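Local structure of dipeptidase AC. Metallo peptidase. MEROPS family M19 (Rhodobacter sphaeroides, 3LY0) at residues G52-Y58 against S133-E139; S161-S167 against I206-H212; N14-R19 against D35-D41. The protein probably hydrolyses dipeptides as a zinc-dependent metallodipeptidase of family M19, and binds a phosphinate mimic of L-Ala-D-Ala at a pair of zinc ions. One frame throughout, in Å; residues are numbered along the deposited sequence.

Interaction 1 (G52-Y58 against S133-E139); sequences GGFFAIY and SGIMHME. With ZN (zinc ion), chain D; ZN (zinc ion), chain E; LY0 ((2R)-3-[(R)-[(1R)-1-aminoethyl](hydroxy)phosphoryl]-2-methylpropanoic acid), chain C.
Two neighbouring parallel strands of the TIM-barrel-type fold, 52-57 and 133-139, approach to 4.3 Å between axes and cross at -40°. The register runs from G52-S133 to I57-M138. G52, phi/psi 154°/-179°, calls for glycine: a CB would clash with S133 OG. Six backbone hydrogen bonds alternate (donor first): G53 N-S133 O (3.0 Å), I135 N-G53 O (2.9 Å), F55 N-I135 O (2.9 Å), H137 N-F55 O (3.1 Å), I57 N-H137 O (2.7 Å) and E139 N-I57 O (2.8 Å). On the face of F54, A56, I135 and H137, I135 CD1 lies 3.9 Å from the F54 ring centroid (CH-pi); H137 ND1 is satisfied by S161. On the other, I57 CD1 meets M136 CG at 3.8 Å. Y58 OH is hydrogen-bonded to H65 ND1; inhibitor N1 lies over one face of the Y58 ring (CD2 to N1 3.4 Å). At the C-terminal end of strand 133-139, E139 (chi1 and chi2 t) bridges both zincs: OE1 2.1 Å from ZN D, OE2 2.1 Å from ZN E.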
loop_
_atom_site.group_PDB
_atom_site.type_symbol
_atom_site.label_atom_id
_atom_site.label_comp_id
_atom_site.label_asym_id
_atom_site.label_seq_id
_atom_site.Cartn_x
_atom_site.Cartn_y
_atom_site.Cartn_z
ATOM N N GLY A 52 -1.907 -5.427 12.117
ATOM C CA GLY A 52 -2.959 -5.219 11.145
ATOM C C GLY A 52 -2.448 -4.374 9.999
ATOM O O GLY A 52 -1.286 -3.972 9.964
ATOM N N GLY A 53 -3.338 -4.094 9.054
ATOM C CA GLY A 53 -2.957 -3.266 7.927
ATOM C C GLY A 53 -4.051 -3.069 6.905
ATOM O O GLY A 53 -5.182 -3.550 7.061
ATOM N N PHE A 54 -3.697 -2.333 5.852
ATOM C CA PHE A 54 -4.562 -2.193 4.691
ATOM C C PHE A 54 -4.405 -3.438 3.819
ATOM O O PHE A 54 -3.278 -3.779 3.416
ATOM C CB PHE A 54 -4.142 -0.988 3.841
ATOM C CG PHE A 54 -4.346 0.362 4.488
ATOM C CD1 PHE A 54 -5.372 1.202 4.059
ATOM C CD2 PHE A 54 -3.475 0.829 5.465
ATOM C CE1 PHE A 54 -5.540 2.470 4.619
ATOM C CE2 PHE A 54 -3.628 2.088 6.017
ATOM C CZ PHE A 54 -4.663 2.912 5.599
ATOM N N PHE A 55 -5.532 -4.079 3.516
ATOM C CA PHE A 55 -5.583 -5.240 2.630
ATOM C C PHE A 55 -6.123 -4.805 1.273
ATOM O O PHE A 55 -7.293 -4.456 1.144
ATOM C CB PHE A 55 -6.454 -6.340 3.258
ATOM C CG PHE A 55 -5.783 -7.040 4.405
ATOM C CD1 PHE A 55 -5.201 -8.290 4.229
ATOM C CD2 PHE A 55 -5.703 -6.427 5.648
ATOM C CE1 PHE A 55 -4.543 -8.926 5.285
ATOM C CE2 PHE A 55 -5.040 -7.049 6.703
ATOM C CZ PHE A 55 -4.471 -8.294 6.521
ATOM N N ALA A 56 -5.243 -4.808 0.279
ATOM C CA ALA A 56 -5.579 -4.290 -1.036
ATOM C C ALA A 56 -6.383 -5.259 -1.875
ATOM O O ALA A 56 -6.054 -6.446 -1.982
ATOM C CB ALA A 56 -4.305 -3.890 -1.778
ATOM N N ILE A 57 -7.434 -4.713 -2.476
ATOM C CA ILE A 57 -8.152 -5.343 -3.572
ATOM C C ILE A 57 -7.558 -4.742 -4.838
ATOM O O ILE A 57 -7.716 -3.551 -5.096
ATOM C CB ILE A 57 -9.649 -5.015 -3.485
ATOM C CG1 ILE A 57 -10.264 -5.643 -2.224
ATOM C CG2 ILE A 57 -10.381 -5.448 -4.760
ATOM C CD1 ILE A 57 -11.612 -5.089 -1.869
ATOM N N TYR A 58 -6.858 -5.564 -5.610
ATOM C CA TYR A 58 -6.159 -5.113 -6.804
ATOM C C TYR A 58 -6.486 -6.078 -7.928
ATOM O O TYR A 58 -6.373 -7.284 -7.750
ATOM C CB TYR A 58 -4.647 -5.049 -6.536
ATOM C CG TYR A 58 -3.765 -5.481 -7.687
ATOM C CD1 TYR A 58 -3.507 -4.630 -8.759
ATOM C CD2 TYR A 58 -3.179 -6.737 -7.691
ATOM C CE1 TYR A 58 -2.703 -5.035 -9.810
ATOM C CE2 TYR A 58 -2.364 -7.144 -8.725
ATOM C CZ TYR A 58 -2.134 -6.297 -9.785
ATOM O OH TYR A 58 -1.314 -6.723 -10.811
ATOM N N SER A 133 -6.054 -6.369 12.782
ATOM C CA SER A 133 -7.006 -5.490 12.113
ATOM C C SER A 133 -6.786 -5.467 10.603
ATOM O O SER A 133 -5.665 -5.643 10.108
ATOM C CB SER A 133 -6.922 -4.073 12.680
ATOM O OG SER A 133 -5.595 -3.566 12.583
ATOM N N GLY A 134 -7.873 -5.243 9.876
ATOM C CA GLY A 134 -7.793 -5.110 8.433
ATOM C C GLY A 134 -8.616 -3.941 7.950
ATOM O O GLY A 134 -9.762 -3.784 8.358
ATOM N N ILE A 135 -8.039 -3.126 7.071
ATOM C CA ILE A 135 -8.791 -2.087 6.375
ATOM C C ILE A 135 -8.997 -2.531 4.931
ATOM O O ILE A 135 -8.034 -2.874 4.239
ATOM C CB ILE A 135 -8.044 -0.741 6.392
ATOM C CG1 ILE A 135 -7.831 -0.256 7.829
ATOM C CG2 ILE A 135 -8.795 0.312 5.561
ATOM C CD1 ILE A 135 -6.983 0.995 7.931
ATOM N N MET A 136 -10.252 -2.546 4.486
ATOM C CA MET A 136 -10.554 -2.830 3.078
ATOM C C MET A 136 -10.118 -1.664 2.186
ATOM O O MET A 136 -10.609 -0.534 2.325
ATOM C CB MET A 136 -12.049 -3.128 2.901
ATOM C CG MET A 136 -12.441 -3.543 1.479
ATOM S SD MET A 136 -14.245 -3.810 1.210
ATOM C CE MET A 136 -14.601 -5.069 2.453
ATOM N N HIS A 137 -9.205 -1.965 1.268
ATOM C CA HIS A 137 -8.557 -0.977 0.419
ATOM C C HIS A 137 -8.708 -1.397 -1.029
ATOM O O HIS A 137 -8.617 -2.583 -1.340
ATOM C CB HIS A 137 -7.062 -0.909 0.759
ATOM C CG HIS A 137 -6.262 -0.065 -0.187
ATOM N ND1 HIS A 137 -6.206 1.308 -0.087
ATOM C CD2 HIS A 137 -5.493 -0.401 -1.250
ATOM C CE1 HIS A 137 -5.425 1.782 -1.044
ATOM N NE2 HIS A 137 -4.980 0.767 -1.764
ATOM N N MET A 138 -8.932 -0.434 -1.920
ATOM C CA MET A 138 -9.003 -0.725 -3.348
ATOM C C MET A 138 -7.815 -0.059 -4.042
ATOM O O MET A 138 -7.652 1.151 -3.965
ATOM C CB MET A 138 -10.339 -0.187 -3.897
ATOM C CG MET A 138 -10.612 -0.419 -5.377
ATOM S SD MET A 138 -12.357 -0.109 -5.816
ATOM C CE MET A 138 -13.123 -1.284 -4.743
ATOM N N GLU A 139 -6.968 -0.859 -4.686
ATOM C CA GLU A 139 -5.776 -0.356 -5.359
ATOM C C GLU A 139 -6.088 -0.288 -6.839
ATOM O O GLU A 139 -5.974 -1.290 -7.543
ATOM C CB GLU A 139 -4.599 -1.301 -5.118
ATOM C CG GLU A 139 -3.328 -0.898 -5.866
ATOM C CD GLU A 139 -2.106 -1.692 -5.425
ATOM O OE1 GLU A 139 -2.258 -2.846 -4.981
ATOM O OE2 GLU A 139 -0.992 -1.164 -5.512
HETATM ZN ZN ZN D . -0.713 -4.055 -4.135
HETATM ZN ZN ZN E . 1.106 -1.152 -5.467
HETATM P P LY0 C . 1.766 -3.758 -6.139
HETATM C C1 LY0 C . 1.044 -5.703 -8.009
HETATM N N1 LY0 C . -0.553 -5.106 -6.210
HETATM C C2 LY0 C . 0.844 -5.273 -6.572
HETATM C C4 LY0 C . 3.575 -4.074 -6.203
HETATM C C5 LY0 C . 4.379 -3.057 -6.962
HETATM C C6 LY0 C . 4.029 -1.640 -6.595
HETATM C C7 LY0 C . 5.858 -3.342 -7.015
HETATM O O31 LY0 C . 1.302 -3.388 -4.750
HETATM O O32 LY0 C . 1.349 -2.614 -7.122
HETATM O O61 LY0 C . 4.460 -0.629 -7.390
HETATM O O62 LY0 C . 3.328 -1.378 -5.603
#

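Interaction 2 (S161-S167 against I206-H212); sequences SLGPVWS and IMLDLSH. With ZN (zinc ion), chain E; LY0 ((2R)-3-[(R)-[(1R)-1-aminoethyl](hydroxy)phosphoryl]-2-methylpropanoic acid), chain C.
Segments 161-167 and 206-212 run 18° apart end to end but pair as parallel strands only at S161-M207 and L162-L208 (CA-CA 4.4 and 5.1 Å). L162 supplies both backbone hydrogen bonds, its N to M207 O (2.8 Å) and its O from D209 N (2.9 Å). G163 CA then passes 3.3 Å from D209 O, and the two segments separate: water 1 donates to V165 O and S211 O (2.8 Å each), and water 2 accepts from V165 N (3.2 Å) and lies 2.9 Å from D209 O. D209 OD1 closes an Asx turn on S211 N (3.0 Å); OD2 is hydrogen-bonded to T232 OG1. At the C-terminal ends of these TIM-barrel strands, where the fold places its active site, strand ends and following loops supply the zinc ligands. L162 CB packs on I206 CG2 (4.0 Å), and P164 CG on L208 CD2 (4.2 Å). H212 (phi 89°, chi1 m) donates from ND1 to S167 OG (2.8 Å), itself also hydrogen-bonded to V176 O, and binds ZN E through NE2 (2.2 Å) beside E139 and H233. The W166 five-membered ring lies obliquely against the H212 ring, centroids 4.2 Å apart, and W166 NE1 donates to inhibitor O32 at 2.7 Å.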
loop_
_atom_site.group_PDB
_atom_site.type_symbol
_atom_site.label_atom_id
_atom_site.label_comp_id
_atom_site.label_asym_id
_atom_site.label_seq_id
_atom_site.Cartn_x
_atom_site.Cartn_y
_atom_site.Cartn_z
ATOM N N SER A 161 -10.620 2.943 1.954
ATOM C CA SER A 161 -9.403 3.469 1.361
ATOM C C SER A 161 -9.391 3.116 -0.108
ATOM O O SER A 161 -9.784 2.014 -0.484
ATOM C CB SER A 161 -8.204 2.810 2.040
ATOM O OG SER A 161 -6.992 3.343 1.558
ATOM N N LEU A 162 -8.925 4.041 -0.940
ATOM C CA LEU A 162 -8.967 3.858 -2.381
ATOM C C LEU A 162 -7.828 4.613 -3.059
ATOM O O LEU A 162 -7.666 5.826 -2.873
ATOM C CB LEU A 162 -10.324 4.359 -2.914
ATOM C CG LEU A 162 -10.529 4.376 -4.425
ATOM C CD1 LEU A 162 -10.352 2.995 -5.020
ATOM C CD2 LEU A 162 -11.904 4.941 -4.785
ATOM N N GLY A 163 -7.040 3.887 -3.852
ATOM C CA GLY A 163 -6.147 4.518 -4.811
ATOM C C GLY A 163 -6.851 4.597 -6.158
ATOM O O GLY A 163 -7.239 3.579 -6.720
ATOM N N PRO A 164 -7.035 5.810 -6.694
ATOM C CA PRO A 164 -7.768 5.913 -7.964
ATOM C C PRO A 164 -7.162 5.082 -9.091
ATOM O O PRO A 164 -7.897 4.597 -9.961
ATOM C CB PRO A 164 -7.689 7.405 -8.290
ATOM C CG PRO A 164 -7.586 8.068 -6.947
ATOM C CD PRO A 164 -6.761 7.124 -6.093
ATOM N N VAL A 165 -5.841 4.946 -9.104
ATOM C CA VAL A 165 -5.188 4.156 -10.133
ATOM C C VAL A 165 -4.144 3.198 -9.580
ATOM O O VAL A 165 -3.548 3.438 -8.524
ATOM C CB VAL A 165 -4.499 5.047 -11.194
ATOM C CG1 VAL A 165 -5.486 6.044 -11.794
ATOM C CG2 VAL A 165 -3.262 5.763 -10.603
ATOM N N TRP A 166 -3.936 2.110 -10.314
ATOM C CA TRP A 166 -2.749 1.289 -10.196
ATOM C C TRP A 166 -1.831 1.807 -11.318
ATOM O O TRP A 166 -2.053 2.915 -11.826
ATOM C CB TRP A 166 -3.115 -0.196 -10.342
ATOM C CG TRP A 166 -1.953 -1.095 -10.163
ATOM C CD1 TRP A 166 -1.214 -1.270 -9.017
ATOM C CD2 TRP A 166 -1.366 -1.945 -11.154
ATOM N NE1 TRP A 166 -0.201 -2.171 -9.246
ATOM C CE2 TRP A 166 -0.263 -2.592 -10.550
ATOM C CE3 TRP A 166 -1.648 -2.208 -12.499
ATOM C CZ2 TRP A 166 0.544 -3.498 -11.237
ATOM C CZ3 TRP A 166 -0.828 -3.108 -13.185
ATOM C CH2 TRP A 166 0.248 -3.740 -12.552
ATOM N N SER A 167 -0.817 1.039 -11.705
ATOM C CA SER A 167 0.066 1.468 -12.794
ATOM C C SER A 167 -0.557 1.081 -14.144
ATOM O O SER A 167 -0.046 0.216 -14.864
ATOM C CB SER A 167 1.463 0.882 -12.597
ATOM O OG SER A 167 2.170 1.602 -11.587
ATOM N N ILE A 206 -13.545 8.463 2.717
ATOM C CA ILE A 206 -12.713 7.379 2.196
ATOM C C ILE A 206 -11.320 7.940 1.933
ATOM O O ILE A 206 -11.172 8.922 1.212
ATOM C CB ILE A 206 -13.301 6.819 0.879
ATOM C CG1 ILE A 206 -14.664 6.170 1.147
ATOM C CG2 ILE A 206 -12.340 5.817 0.236
ATOM C CD1 ILE A 206 -15.389 5.720 -0.103
ATOM N N MET A 207 -10.298 7.322 2.522
ATOM C CA MET A 207 -8.919 7.776 2.332
ATOM C C MET A 207 -8.501 7.596 0.883
ATOM O O MET A 207 -8.724 6.546 0.295
ATOM C CB MET A 207 -7.973 6.973 3.238
ATOM C CG MET A 207 -6.525 7.514 3.353
ATOM S SD MET A 207 -5.324 6.288 4.016
ATOM C CE MET A 207 -4.854 5.482 2.481
ATOM N N LEU A 208 -7.886 8.627 0.312
ATOM C CA LEU A 208 -7.311 8.523 -1.023
ATOM C C LEU A 208 -5.842 8.149 -0.929
ATOM O O LEU A 208 -5.106 8.708 -0.119
ATOM C CB LEU A 208 -7.446 9.860 -1.744
ATOM C CG LEU A 208 -8.881 10.211 -2.112
ATOM C CD1 LEU A 208 -9.039 11.721 -2.234
ATOM C CD2 LEU A 208 -9.259 9.505 -3.401
ATOM N N ASP A 209 -5.428 7.203 -1.763
ATOM C CA ASP A 209 -4.053 6.723 -1.787
ATOM C C ASP A 209 -3.403 7.155 -3.101
ATOM O O ASP A 209 -3.886 6.813 -4.190
ATOM C CB ASP A 209 -4.048 5.198 -1.676
ATOM C CG ASP A 209 -2.646 4.602 -1.638
ATOM O OD1 ASP A 209 -1.642 5.349 -1.560
ATOM O OD2 ASP A 209 -2.559 3.354 -1.687
ATOM N N LEU A 210 -2.308 7.902 -2.992
ATOM C CA LEU A 210 -1.602 8.434 -4.151
ATOM C C LEU A 210 -0.549 7.491 -4.729
ATOM O O LEU A 210 -0.011 7.758 -5.804
ATOM C CB LEU A 210 -0.934 9.756 -3.773
ATOM C CG LEU A 210 -1.867 10.828 -3.205
ATOM C CD1 LEU A 210 -1.065 11.883 -2.460
ATOM C CD2 LEU A 210 -2.659 11.459 -4.330
ATOM N N SER A 211 -0.217 6.404 -4.026
ATOM C CA SER A 211 0.732 5.446 -4.593
ATOM C C SER A 211 0.225 4.957 -5.954
ATOM O O SER A 211 -0.942 4.570 -6.094
ATOM C CB SER A 211 0.989 4.259 -3.650
ATOM O OG SER A 211 1.666 4.666 -2.467
ATOM N N HIS A 212 1.124 5.018 -6.937
ATOM C CA HIS A 212 0.880 4.695 -8.359
ATOM C C HIS A 212 0.409 5.855 -9.201
ATOM O O HIS A 212 0.580 5.822 -10.410
ATOM C CB HIS A 212 -0.079 3.521 -8.563
ATOM C CG HIS A 212 0.474 2.217 -8.101
ATOM N ND1 HIS A 212 1.271 1.426 -8.898
ATOM C CD2 HIS A 212 0.323 1.553 -6.930
ATOM C CE1 HIS A 212 1.618 0.343 -8.222
ATOM N NE2 HIS A 212 1.035 0.386 -7.035
HETATM ZN ZN ZN E . 1.106 -1.152 -5.467
HETATM P P LY0 C . 1.766 -3.758 -6.139
HETATM C C1 LY0 C . 1.044 -5.703 -8.009
HETATM N N1 LY0 C . -0.553 -5.106 -6.210
HETATM C C2 LY0 C . 0.844 -5.273 -6.572
HETATM C C4 LY0 C . 3.575 -4.074 -6.203
HETATM C C5 LY0 C . 4.379 -3.057 -6.962
HETATM C C6 LY0 C . 4.029 -1.640 -6.595
HETATM C C7 LY0 C . 5.858 -3.342 -7.015
HETATM O O31 LY0 C . 1.302 -3.388 -4.750
HETATM O O32 LY0 C . 1.349 -2.614 -7.122
HETATM O O61 LY0 C . 4.460 -0.629 -7.390
HETATM O O62 LY0 C . 3.328 -1.378 -5.603
HETATM O O HOH W 1 -3.137 2.781 -5.810
HETATM O O HOH W 2 -3.730 6.045 -7.021
#

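Interaction 3 (N14-R19 against D35-D41); sequences NDFLLR and DGTGHLD. With ZN (zinc ion), chain D; LY0 ((2R)-3-[(R)-[(1R)-1-aminoethyl](hydroxy)phosphoryl]-2-methylpropanoic acid), chain C.
R19, in the first turn of helix 16-22, reaches into the irregular loop 35-41 with chi1 m, chi2 t and chi3 p. Its NH1 donates to L40 O (2.8 Å) and forms a salt bridge to D308, its NH2 one to D35 OD1 (3.1 Å). Water 4 joins R19 NE to D35 OD2 (2.8 Å each), and water 3 accepts from R19 NH2 and D35 N (2.9 Å each) and lies near T37 O (3.0 Å) and D41 OD2 (2.7 Å). G38 CA lies over one guanidinium face, 3.9 Å from R19 NH1; a CB would clash with NH1, and phi 68° favours glycine. D35, chi1 p, closes an Asx turn, OD1 accepting from T37 N (3.0 Å); T37 OG1 also donates to OD1 (2.7 Å). A second Asx turn, N14 OD1 from F16 N (2.8 Å), leads into the helix. F16 (chi1 t) sets CD2 3.9 Å from L40 CB, and L40 CD1 lies 3.5 Å from N14 CG. D15 points sideways without touching the loop and chelates ZN D through OD1 (2.3 Å) and OD2 (2.2 Å); in this TIM-barrel-type fold H13 and D15 form the HxD metal-binding pair ending the first barrel strand, beside which loop 35-41 packs. D41 N-caps helix 42-48 and pairs with R44, N14 hydrogen-bonds through its backbone to strand 50-57, and F16 also packs on helices 27-32 and 89-109.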
loop_
_atom_site.group_PDB
_atom_site.type_symbol
_atom_site.label_atom_id
_atom_site.label_comp_id
_atom_site.label_asym_id
_atom_site.label_seq_id
_atom_site.Cartn_x
_atom_site.Cartn_y
_atom_site.Cartn_z
ATOM N N ASN A 14 -0.799 -4.415 1.808
ATOM C CA ASN A 14 -0.403 -5.770 1.430
ATOM C C ASN A 14 -1.343 -6.352 0.395
ATOM O O ASN A 14 -2.487 -5.912 0.274
ATOM C CB ASN A 14 -0.289 -6.701 2.655
ATOM C CG ASN A 14 -1.633 -7.226 3.123
ATOM O OD1 ASN A 14 -2.264 -8.051 2.458
ATOM N ND2 ASN A 14 -2.075 -6.757 4.285
ATOM N N ASP A 15 -0.839 -7.332 -0.353
ATOM C CA ASP A 15 -1.608 -7.996 -1.390
ATOM C C ASP A 15 -1.902 -9.459 -1.069
ATOM O O ASP A 15 -2.001 -10.290 -1.967
ATOM C CB ASP A 15 -0.891 -7.867 -2.732
ATOM C CG ASP A 15 -0.841 -6.435 -3.215
ATOM O OD1 ASP A 15 -1.913 -5.867 -3.517
ATOM O OD2 ASP A 15 0.257 -5.856 -3.277
ATOM N N PHE A 16 -2.060 -9.771 0.213
ATOM C CA PHE A 16 -2.426 -11.127 0.590
ATOM C C PHE A 16 -3.677 -11.622 -0.139
ATOM O O PHE A 16 -3.764 -12.795 -0.484
ATOM C CB PHE A 16 -2.632 -11.230 2.097
ATOM C CG PHE A 16 -2.999 -12.606 2.557
ATOM C CD1 PHE A 16 -4.290 -12.878 2.968
ATOM C CD2 PHE A 16 -2.061 -13.626 2.546
ATOM C CE1 PHE A 16 -4.644 -14.148 3.391
ATOM C CE2 PHE A 16 -2.401 -14.898 2.956
ATOM C CZ PHE A 16 -3.696 -15.160 3.385
ATOM N N LEU A 17 -4.643 -10.740 -0.380
ATOM C CA LEU A 17 -5.878 -11.163 -1.034
ATOM C C LEU A 17 -5.619 -11.734 -2.431
ATOM O O LEU A 17 -6.381 -12.569 -2.915
ATOM C CB LEU A 17 -6.891 -10.013 -1.106
ATOM C CG LEU A 17 -7.517 -9.594 0.228
ATOM C CD1 LEU A 17 -8.310 -8.322 0.045
ATOM C CD2 LEU A 17 -8.406 -10.716 0.792
ATOM N N LEU A 18 -4.543 -11.296 -3.078
ATOM C CA LEU A 18 -4.233 -11.825 -4.395
ATOM C C LEU A 18 -3.938 -13.317 -4.311
ATOM O O LEU A 18 -4.230 -14.080 -5.236
ATOM C CB LEU A 18 -3.054 -11.061 -5.016
ATOM C CG LEU A 18 -2.704 -11.376 -6.469
ATOM C CD1 LEU A 18 -3.803 -10.925 -7.411
ATOM C CD2 LEU A 18 -1.384 -10.692 -6.821
ATOM N N ARG A 19 -3.377 -13.749 -3.190
ATOM C CA ARG A 19 -3.078 -15.163 -3.030
ATOM C C ARG A 19 -4.338 -15.992 -2.872
ATOM O O ARG A 19 -4.403 -17.133 -3.339
ATOM C CB ARG A 19 -2.092 -15.380 -1.891
ATOM C CG ARG A 19 -0.691 -14.904 -2.308
ATOM C CD ARG A 19 0.325 -14.985 -1.199
ATOM N NE ARG A 19 0.336 -16.304 -0.587
ATOM C CZ ARG A 19 0.626 -16.519 0.686
ATOM N NH1 ARG A 19 0.944 -15.499 1.478
ATOM N NH2 ARG A 19 0.589 -17.752 1.166
ATOM N N ASP A 35 0.799 -21.757 3.694
ATOM C CA ASP A 35 1.052 -22.848 2.758
ATOM C C ASP A 35 2.531 -22.969 2.409
ATOM O O ASP A 35 2.888 -23.638 1.443
ATOM C CB ASP A 35 0.195 -22.720 1.489
ATOM C CG ASP A 35 0.598 -21.543 0.606
ATOM O OD1 ASP A 35 1.492 -20.763 0.996
ATOM O OD2 ASP A 35 0.006 -21.405 -0.486
ATOM N N GLY A 36 3.380 -22.319 3.197
ATOM C CA GLY A 36 4.816 -22.384 2.985
ATOM C C GLY A 36 5.338 -21.408 1.951
ATOM O O GLY A 36 6.532 -21.418 1.631
ATOM N N THR A 37 4.455 -20.562 1.422
ATOM C CA THR A 37 4.857 -19.587 0.414
ATOM C C THR A 37 4.528 -18.159 0.832
ATOM O O THR A 37 3.813 -17.923 1.806
ATOM C CB THR A 37 4.183 -19.852 -0.954
ATOM O OG1 THR A 37 2.811 -19.433 -0.920
ATOM C CG2 THR A 37 4.252 -21.329 -1.320
ATOM N N GLY A 38 5.057 -17.206 0.077
ATOM C CA GLY A 38 4.666 -15.818 0.240
ATOM C C GLY A 38 5.104 -15.204 1.553
ATOM O O GLY A 38 5.979 -15.731 2.251
ATOM N N HIS A 39 4.485 -14.079 1.891
ATOM C CA HIS A 39 4.949 -13.244 2.988
ATOM C C HIS A 39 4.051 -13.282 4.209
ATOM O O HIS A 39 4.528 -13.116 5.331
ATOM C CB HIS A 39 5.062 -11.790 2.538
ATOM C CG HIS A 39 6.147 -11.542 1.544
ATOM N ND1 HIS A 39 6.100 -10.500 0.645
ATOM C CD2 HIS A 39 7.313 -12.193 1.311
ATOM C CE1 HIS A 39 7.190 -10.520 -0.102
ATOM N NE2 HIS A 39 7.945 -11.535 0.285
ATOM N N LEU A 40 2.756 -13.480 3.985
ATOM C CA LEU A 40 1.750 -13.357 5.038
ATOM C C LEU A 40 0.885 -14.602 5.196
ATOM O O LEU A 40 0.643 -15.342 4.234
ATOM C CB LEU A 40 0.819 -12.166 4.751
ATOM C CG LEU A 40 1.411 -10.768 4.934
ATOM C CD1 LEU A 40 0.539 -9.737 4.205
ATOM C CD2 LEU A 40 1.548 -10.424 6.398
ATOM N N ASP A 41 0.415 -14.801 6.427
ATOM C CA ASP A 41 -0.692 -15.681 6.781
ATOM C C ASP A 41 -0.926 -15.423 8.265
ATOM O O ASP A 41 -0.131 -14.730 8.899
ATOM C CB ASP A 41 -0.402 -17.161 6.481
ATOM C CG ASP A 41 0.946 -17.617 7.002
ATOM O OD1 ASP A 41 1.136 -17.606 8.236
ATOM O OD2 ASP A 41 1.810 -17.993 6.168
HETATM ZN ZN ZN D . -0.713 -4.055 -4.135
HETATM P P LY0 C . 1.766 -3.758 -6.139
HETATM C C1 LY0 C . 1.044 -5.703 -8.009
HETATM N N1 LY0 C . -0.553 -5.106 -6.210
HETATM C C2 LY0 C . 0.844 -5.273 -6.572
HETATM C C4 LY0 C . 3.575 -4.074 -6.203
HETATM C C5 LY0 C . 4.379 -3.057 -6.962
HETATM C C6 LY0 C . 4.029 -1.640 -6.595
HETATM C C7 LY0 C . 5.858 -3.342 -7.015
HETATM O O31 LY0 C . 1.302 -3.388 -4.750
HETATM O O32 LY0 C . 1.349 -2.614 -7.122
HETATM O O61 LY0 C . 4.460 -0.629 -7.390
HETATM O O62 LY0 C . 3.328 -1.378 -5.603
HETATM O O HOH W 3 1.687 -18.950 3.599
HETATM O O HOH W 4 -0.398 -18.876 -1.567
#

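Interactions 1 and 2 are wholly buried and belong to one parallel sheet: strands 132-139 and 159-163 are neighbours in it, joined by M138 O to G163 N (2.8 Å) and H137 ND1 to S161 OG (2.7 Å). Interaction 3 lies farther out and is partly exposed; it meets interaction 1 where N14 O accepts from A56 N (3.0 Å), and does not touch interaction 2. The chemistry follows this placing: an unbroken backbone ladder in interaction 1, a short ladder opening into water-bridged loops in interaction 2, and an arginine with its charged and water partners in interaction 3. All three reach the inhibitor, interactions 1 and 3 sharing ZN D, interactions 1 and 2 ZN E.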